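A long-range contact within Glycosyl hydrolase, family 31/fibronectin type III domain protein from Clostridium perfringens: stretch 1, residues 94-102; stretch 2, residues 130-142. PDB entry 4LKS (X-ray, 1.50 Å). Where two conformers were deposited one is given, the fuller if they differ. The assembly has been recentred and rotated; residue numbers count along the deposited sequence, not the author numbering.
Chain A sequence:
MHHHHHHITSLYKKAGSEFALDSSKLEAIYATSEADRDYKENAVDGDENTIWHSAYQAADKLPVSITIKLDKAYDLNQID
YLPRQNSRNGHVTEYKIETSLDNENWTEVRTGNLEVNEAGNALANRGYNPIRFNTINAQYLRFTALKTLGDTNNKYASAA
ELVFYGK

Stretch 1 (94-102) EYKIETSLD
Stretch 2 (130-142) PIRFNTINAQYLR

Antiparallel strands satisfy their polar backbone in alternation, and this pair from a clostridial glycosyl hydrolase shows how side chains and waters complete the account. Strand 95-100 is extended throughout (phi -120 to -155°, psi 130 to 166°) and runs at 157° to strand 140-142, with axes 4.6 Å apart. E98 faces R142 in a hydrogen-bonded pair (CA-CA 5.1 Å): E98 N donates to R142 O at 3.0 Å, and R142 N to E98 O at 2.8 Å. T99 and L141 form the intervening non-hydrogen-bonded pair, CA-CA 4.4 Å; there T99 CA approaches Y140 O at 3.2 Å, a CA-H...O contact. At S100-Y140, S100 N donates to Y140 O (3.0 Å), while S100 O accepts from both Y140 N and Q139 N, each at 3.0 Å, as the chain turns its corner at Q139 (phi/psi -111/-11°).

E98 (m, t, chi3 -80°) and R142 (t, t, p, chi4 -164°) project from the same face, where charge meets charge in a two-pronged salt bridge: R142 NE reaches E98 OE1 at 2.9 Å and R142 NH2 reaches E98 OE2 at 3.0 Å. Water 1 lies 2.7 Å from E98 OE1 and 2.8 Å from R142 O, placed to donate to either, though it has more acceptors in reach than protons. Water 2 links T99 OG1 (2.8 Å) to N137 O (3.1 Å), and water 3 donates to L101 O and Q139 OE1, both at 2.8 Å, so the loop carbonyl is also satisfied.

The N-to-C direction of strand 130-138 lies 50° from that of strand 95-100, the axes approach to 6.4 Å, and the strand contributes apolar packing. I131 (m, t) lays CD1 over one face of the Y95 ring (chi1 p), 3.8 Å from its centroid. Buried I97 (m, t) sets CD1 3.5 Å from I131 CG2 and CG2 3.8 Å from L141 CD1. A138, whose side chain is a single methyl, has its CB 3.5 Å from T99 CB. The two stretches bury 816 Å² between them, both sides summed.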

ATOM      1  N   GLU A  94       0.251   7.848   7.098  1.00  8.85           N
ATOM      2  CA  GLU A  94      -0.441   8.805   6.236  1.00  9.26           C
ATOM      3  C   GLU A  94      -0.133   8.422   4.793  1.00  9.06           C
ATOM      4  O   GLU A  94       1.022   8.131   4.445  1.00  9.38           O
ATOM      5  CB  GLU A  94      -0.014  10.264   6.509  1.00 10.81           C
ATOM      6  CG  GLU A  94      -0.961  11.288   5.861  1.00 10.13           C
ATOM      7  CD  GLU A  94      -0.435  12.721   5.846  1.00 17.89           C
ATOM      8  OE1 GLU A  94       0.748  12.952   6.159  1.00 24.06           O
ATOM      9  OE2 GLU A  94      -1.223  13.619   5.481  1.00 26.11           O
ATOM     10  N   TYR A  95      -1.164   8.404   3.951  1.00  8.64           N
ATOM     11  CA  TYR A  95      -1.032   7.915   2.581  1.00  9.58           C
ATOM     12  C   TYR A  95      -1.789   8.797   1.586  1.00  9.91           C
ATOM     13  O   TYR A  95      -2.655   9.614   1.959  1.00  9.75           O
ATOM     14  CB  TYR A  95      -1.551   6.462   2.477  1.00  8.57           C
ATOM     15  CG  TYR A  95      -3.021   6.391   2.830  1.00  8.02           C
ATOM     16  CD1 TYR A  95      -3.997   6.667   1.874  1.00  7.84           C
ATOM     17  CD2 TYR A  95      -3.436   6.116   4.123  1.00  8.18           C
ATOM     18  CE1 TYR A  95      -5.347   6.667   2.197  1.00  9.02           C
ATOM     19  CE2 TYR A  95      -4.797   6.108   4.459  1.00  8.85           C
ATOM     20  CZ  TYR A  95      -5.740   6.383   3.481  1.00 10.39           C
ATOM     21  OH  TYR A  95      -7.088   6.400   3.778  1.00 11.29           O
ATOM     22  N   LYS A  96      -1.467   8.587   0.318  1.00  8.67           N
ATOM     23  CA  LYS A  96      -2.222   9.146  -0.792  1.00  9.64           C
ATOM     24  C   LYS A  96      -2.481   8.022  -1.786  1.00  8.83           C
ATOM     25  O   LYS A  96      -1.645   7.117  -1.963  1.00  8.88           O
ATOM     26  CB  LYS A  96      -1.456  10.301  -1.460  1.00 11.01           C
ATOM     27  CG  LYS A  96      -2.169  10.892  -2.681  1.00 12.53           C
ATOM     28  CD  LYS A  96      -1.495  12.167  -3.170  1.00 14.27           C
ATOM     29  CE  LYS A  96      -0.141  11.895  -3.785  1.00 16.33           C
ATOM     30  NZ  LYS A  96       0.401  13.168  -4.376  1.00 16.94           N
ATOM     31  N   ILE A  97      -3.664   8.068  -2.397  1.00  8.84           N
ATOM     32  CA  ILE A  97      -4.024   7.127  -3.446  0.62  7.96           C
ATOM     33  C   ILE A  97      -4.310   7.890  -4.730  1.00  8.37           C
ATOM     34  O   ILE A  97      -5.079   8.860  -4.740  1.00  9.36           O
ATOM     35  CB  ILE A  97      -5.263   6.307  -3.069  0.62  7.58           C
ATOM     36  CG1 ILE A  97      -4.937   5.377  -1.903  0.62 11.20           C
ATOM     37  CG2 ILE A  97      -5.746   5.488  -4.272  0.62  9.08           C
ATOM     38  CD1 ILE A  97      -6.140   4.744  -1.273  0.62  8.91           C
ATOM     39  N   GLU A  98      -3.678   7.450  -5.817  1.00  8.07           N
ATOM     40  CA  GLU A  98      -3.951   7.988  -7.151  1.00  9.33           C
ATOM     41  C   GLU A  98      -4.262   6.805  -8.052  1.00  8.08           C
ATOM     42  O   GLU A  98      -3.745   5.718  -7.834  1.00  9.25           O
ATOM     43  CB  GLU A  98      -2.718   8.689  -7.715  1.00  9.56           C
ATOM     44  CG  GLU A  98      -2.309   9.941  -6.997  1.00  8.51           C
ATOM     45  CD  GLU A  98      -0.893  10.325  -7.367  1.00 11.83           C
ATOM     46  OE1 GLU A  98       0.056   9.722  -6.811  1.00 11.91           O
ATOM     47  OE2 GLU A  98      -0.722  11.181  -8.256  1.00 12.86           O
ATOM     48  N   THR A  99      -5.087   7.010  -9.073  1.00  9.32           N
ATOM     49  CA  THR A  99      -5.333   5.936 -10.031  1.00  9.34           C
ATOM     50  C   THR A  99      -5.203   6.451 -11.446  1.00  9.17           C
ATOM     51  O   THR A  99      -5.289   7.654 -11.695  1.00 10.79           O
ATOM     52  CB  THR A  99      -6.718   5.273  -9.859  1.00  8.92           C
ATOM     53  OG1 THR A  99      -7.749   6.253  -9.986  1.00 10.66           O
ATOM     54  CG2 THR A  99      -6.841   4.590  -8.501  1.00  8.78           C
ATOM     55  N   SER A 100      -5.017   5.533 -12.383  1.00  7.64           N
ATOM     56  CA  SER A 100      -4.993   5.913 -13.791  1.00  8.77           C
ATOM     57  C   SER A 100      -5.371   4.757 -14.693  1.00  9.77           C
ATOM     58  O   SER A 100      -5.400   3.597 -14.260  1.00  9.45           O
ATOM     59  CB  SER A 100      -3.624   6.469 -14.181  1.00 11.36           C
ATOM     60  OG  SER A 100      -2.651   5.457 -14.172  1.00 12.26           O
ATOM     61  N   LEU A 101      -5.674   5.085 -15.946  1.00 10.35           N
ATOM     62  CA  LEU A 101      -5.918   4.072 -16.951  1.00 11.57           C
ATOM     63  C   LEU A 101      -4.667   3.766 -17.756  1.00 12.09           C
ATOM     64  O   LEU A 101      -4.628   2.759 -18.470  1.00 14.53           O
ATOM     65  CB  LEU A 101      -7.037   4.534 -17.883  1.00 11.53           C
ATOM     66  CG  LEU A 101      -8.394   4.692 -17.198  1.00 15.21           C
ATOM     67  CD1 LEU A 101      -9.345   5.513 -18.052  1.00 23.07           C
ATOM     68  CD2 LEU A 101      -8.997   3.330 -16.898  1.00 17.17           C
ATOM     69  N   ASP A 102      -3.638   4.608 -17.629  1.00 11.84           N
ATOM     70  CA  ASP A 102      -2.490   4.530 -18.548  1.00 14.35           C
ATOM     71  C   ASP A 102      -1.104   4.684 -17.914  1.00 13.37           C
ATOM     72  O   ASP A 102      -0.098   4.764 -18.633  1.00 15.30           O
ATOM     73  CB  ASP A 102      -2.648   5.578 -19.652  1.00 14.38           C
ATOM     74  CG  ASP A 102      -2.623   6.998 -19.116  1.00 17.54           C
ATOM     75  OD1 ASP A 102      -2.528   7.201 -17.879  1.00 13.00           O
ATOM     76  OD2 ASP A 102      -2.701   7.930 -19.945  1.00 20.61           O
ATOM     77  N   PRO A 130      -8.479  -1.300   6.206  1.00  8.46           N
ATOM     78  CA  PRO A 130      -9.247  -0.943   5.011  1.00  8.56           C
ATOM     79  C   PRO A 130      -9.243   0.549   4.710  1.00  9.95           C
ATOM     80  O   PRO A 130      -9.275   1.389   5.612  1.00 11.35           O
ATOM     81  CB  PRO A 130     -10.670  -1.413   5.344  1.00  9.58           C
ATOM     82  CG  PRO A 130     -10.714  -1.434   6.832  1.00 19.47           C
ATOM     83  CD  PRO A 130      -9.340  -1.825   7.281  1.00 11.22           C
ATOM     84  N   ILE A 131      -9.188   0.853   3.425  1.00  8.93           N
ATOM     85  CA  ILE A 131      -9.223   2.216   2.896  1.00  9.25           C
ATOM     86  C   ILE A 131     -10.260   2.254   1.780  1.00  8.92           C
ATOM     87  O   ILE A 131     -10.047   1.668   0.717  1.00  9.13           O
ATOM     88  CB  ILE A 131      -7.836   2.625   2.336  1.00  6.78           C
ATOM     89  CG1 ILE A 131      -6.773   2.597   3.445  1.00  8.62           C
ATOM     90  CG2 ILE A 131      -7.910   4.006   1.682  1.00 10.07           C
ATOM     91  CD1 ILE A 131      -5.353   2.717   2.937  1.00  9.19           C
ATOM     92  N   ARG A 132     -11.386   2.928   2.023  1.00  9.92           N
ATOM     93  CA  ARG A 132     -12.444   3.009   1.021  1.00  9.04           C
ATOM     94  C   ARG A 132     -12.342   4.297   0.224  1.00  9.48           C
ATOM     95  O   ARG A 132     -11.783   5.296   0.679  1.00 10.85           O
ATOM     96  CB  ARG A 132     -13.833   2.889   1.665  1.00 13.63           C
ATOM     97  CG  ARG A 132     -14.235   4.079   2.514  1.00 19.58           C
ATOM     98  CD  ARG A 132     -15.530   3.817   3.287  1.00 24.54           C
ATOM     99  NE  ARG A 132     -16.714   3.824   2.430  1.00 24.33           N
ATOM    100  CZ  ARG A 132     -17.467   4.898   2.202  1.00 26.34           C
ATOM    101  NH1 ARG A 132     -17.162   6.061   2.768  1.00 21.28           N
ATOM    102  NH2 ARG A 132     -18.533   4.810   1.412  1.00 25.72           N
ATOM    103  N   PHE A 133     -12.887   4.260  -0.984  1.00  9.61           N
ATOM    104  CA  PHE A 133     -12.966   5.458  -1.808  1.00  9.89           C
ATOM    105  C   PHE A 133     -14.075   5.324  -2.842  1.00  8.96           C
ATOM    106  O   PHE A 133     -14.527   4.210  -3.148  1.00 10.75           O
ATOM    107  CB  PHE A 133     -11.608   5.766  -2.460  1.00 10.34           C
ATOM    108  CG  PHE A 133     -10.938   4.572  -3.088  1.00  9.09           C
ATOM    109  CD1 PHE A 133     -11.234   4.200  -4.393  1.00  8.57           C
ATOM    110  CD2 PHE A 133      -9.992   3.838  -2.385  1.00  8.36           C
ATOM    111  CE1 PHE A 133     -10.605   3.108  -4.988  1.00  8.22           C
ATOM    112  CE2 PHE A 133      -9.363   2.740  -2.961  1.00  9.70           C
ATOM    113  CZ  PHE A 133      -9.670   2.373  -4.269  1.00  9.15           C
ATOM    114  N   ASN A 134     -14.533   6.460  -3.355  1.00 11.65           N
ATOM    115  CA  ASN A 134     -15.603   6.459  -4.335  1.00 10.08           C
ATOM    116  C   ASN A 134     -15.171   5.701  -5.570  1.00  9.15           C
ATOM    117  O   ASN A 134     -14.053   5.875  -6.060  1.00 10.19           O
ATOM    118  CB  ASN A 134     -16.044   7.880  -4.673  1.00 11.43           C
ATOM    119  CG  ASN A 134     -16.812   8.524  -3.538  1.00 15.09           C
ATOM    120  OD1 ASN A 134     -17.112   7.872  -2.532  1.00 15.74           O
ATOM    121  ND2 ASN A 134     -17.139   9.804  -3.690  1.00 16.95           N
ATOM    122  N   THR A 135     -16.067   4.854  -6.060  1.00  9.11           N
ATOM    123  CA  THR A 135     -15.750   3.926  -7.142  1.00  8.82           C
ATOM    124  C   THR A 135     -15.113   4.609  -8.343  1.00  8.67           C
ATOM    125  O   THR A 135     -15.669   5.573  -8.898  1.00 11.41           O
ATOM    126  CB  THR A 135     -17.004   3.174  -7.609  1.00 11.47           C
ATOM    127  OG1 THR A 135     -17.653   2.605  -6.466  1.00 14.12           O
ATOM    128  CG2 THR A 135     -16.624   2.061  -8.587  1.00 11.11           C
ATOM    129  N   ILE A 136     -13.940   4.120  -8.724  1.00  8.68           N
ATOM    130  CA  ILE A 136     -13.200   4.687  -9.847  1.00  9.44           C
ATOM    131  C   ILE A 136     -12.602   3.566 -10.693  1.00 10.01           C
ATOM    132  O   ILE A 136     -12.023   2.612 -10.181  1.00  9.33           O
ATOM    133  CB  ILE A 136     -12.125   5.697  -9.363  1.00  8.69           C
ATOM    134  CG1 ILE A 136     -11.403   6.346 -10.547  1.00 10.42           C
ATOM    135  CG2 ILE A 136     -11.141   5.035  -8.388  1.00 11.15           C
ATOM    136  CD1 ILE A 136     -10.669   7.639 -10.166  1.00  9.79           C
ATOM    137  N   ASN A 137     -12.795   3.666 -12.003  1.00  8.14           N
ATOM    138  CA  ASN A 137     -12.282   2.678 -12.937  1.00 10.16           C
ATOM    139  C   ASN A 137     -10.791   2.915 -13.145  1.00  9.44           C
ATOM    140  O   ASN A 137     -10.372   4.026 -13.456  1.00 12.22           O
ATOM    141  CB  ASN A 137     -13.051   2.798 -14.253  1.00 12.15           C
ATOM    142  CG  ASN A 137     -12.639   1.759 -15.274  1.00 10.83           C
ATOM    143  OD1 ASN A 137     -11.935   2.065 -16.236  1.00 13.94           O
ATOM    144  ND2 ASN A 137     -13.101   0.524 -15.087  1.00 10.60           N
ATOM    145  N   ALA A 138      -9.981   1.876 -12.944  1.00  8.84           N
ATOM    146  CA  ALA A 138      -8.534   2.041 -12.933  1.00 10.74           C
ATOM    147  C   ALA A 138      -7.831   0.756 -13.295  1.00 10.26           C
ATOM    148  O   ALA A 138      -8.269  -0.337 -12.901  1.00 10.32           O
ATOM    149  CB  ALA A 138      -8.079   2.487 -11.548  1.00 12.89           C
ATOM    150  N   GLN A 139      -6.720   0.882 -14.016  1.00  9.47           N
ATOM    151  CA  GLN A 139      -5.831  -0.261 -14.230  1.00  9.28           C
ATOM    152  C   GLN A 139      -4.508  -0.079 -13.475  1.00 10.22           C
ATOM    153  O   GLN A 139      -3.707  -1.001 -13.359  1.00 10.57           O
ATOM    154  CB  GLN A 139      -5.572  -0.509 -15.721  1.00 11.91           C
ATOM    155  CG  GLN A 139      -4.760  -1.775 -15.956  1.00 11.91           C
ATOM    156  CD  GLN A 139      -4.676  -2.198 -17.407  1.00 16.61           C
ATOM    157  OE1 GLN A 139      -5.051  -1.452 -18.313  1.00 16.11           O
ATOM    158  NE2 GLN A 139      -4.170  -3.405 -17.632  1.00 15.64           N
ATOM    159  N   TYR A 140      -4.279   1.125 -12.962  1.00  8.64           N
ATOM    160  CA  TYR A 140      -3.074   1.390 -12.172  1.00  8.23           C
ATOM    161  C   TYR A 140      -3.463   2.136 -10.914  1.00  8.24           C
ATOM    162  O   TYR A 140      -4.314   3.038 -10.948  1.00  9.54           O
ATOM    163  CB  TYR A 140      -2.072   2.243 -12.970  1.00  8.98           C
ATOM    164  CG  TYR A 140      -1.686   1.639 -14.296  1.00  8.84           C
ATOM    165  CD1 TYR A 140      -2.493   1.815 -15.423  1.00 10.09           C
ATOM    166  CD2 TYR A 140      -0.520   0.902 -14.425  1.00 12.54           C
ATOM    167  CE1 TYR A 140      -2.148   1.257 -16.641  1.00 11.78           C
ATOM    168  CE2 TYR A 140      -0.168   0.341 -15.633  1.00 12.32           C
ATOM    169  CZ  TYR A 140      -0.984   0.524 -16.734  1.00 11.86           C
ATOM    170  OH  TYR A 140      -0.624  -0.043 -17.936  1.00 15.79           O
ATOM    171  N   LEU A 141      -2.827   1.780  -9.803  1.00  7.77           N
ATOM    172  CA  LEU A 141      -3.017   2.505  -8.559  1.00  7.39           C
ATOM    173  C   LEU A 141      -1.649   2.814  -7.979  1.00  8.45           C
ATOM    174  O   LEU A 141      -0.831   1.920  -7.806  1.00  7.97           O
ATOM    175  CB  LEU A 141      -3.868   1.682  -7.569  1.00 10.21           C
ATOM    176  CG  LEU A 141      -4.221   2.382  -6.245  1.00  8.05           C
ATOM    177  CD1 LEU A 141      -5.633   2.012  -5.741  1.00  8.23           C
ATOM    178  CD2 LEU A 141      -3.169   2.108  -5.165  1.00  9.45           C
ATOM    179  N   ARG A 142      -1.415   4.086  -7.689  1.00  8.41           N
ATOM    180  CA  ARG A 142      -0.195   4.526  -7.032  1.00  8.44           C
ATOM    181  C   ARG A 142      -0.490   4.857  -5.572  1.00  7.94           C
ATOM    182  O   ARG A 142      -1.317   5.719  -5.256  1.00  8.01           O
ATOM    183  CB  ARG A 142       0.414   5.723  -7.765  1.00  9.81           C
ATOM    184  CG  ARG A 142       1.735   6.200  -7.159  1.00  8.36           C
ATOM    185  CD  ARG A 142       2.558   7.025  -8.139  1.00  8.87           C
ATOM    186  NE  ARG A 142       1.925   8.303  -8.479  1.00  9.44           N
ATOM    187  CZ  ARG A 142       2.281   9.055  -9.520  1.00 10.14           C
ATOM    188  NH1 ARG A 142       3.255   8.657 -10.328  1.00 11.90           N
ATOM    189  NH2 ARG A 142       1.662  10.206  -9.753  1.00  9.20           N
TER
HETATM  190  O   HOH W   1      -0.320   8.284  -4.542  1.00 10.10           O
HETATM  191  O   HOH W   2      -8.168   6.024 -12.755  1.00 14.31           O
HETATM  192  O   HOH W   3      -6.571   0.824 -18.759  1.00 18.56           O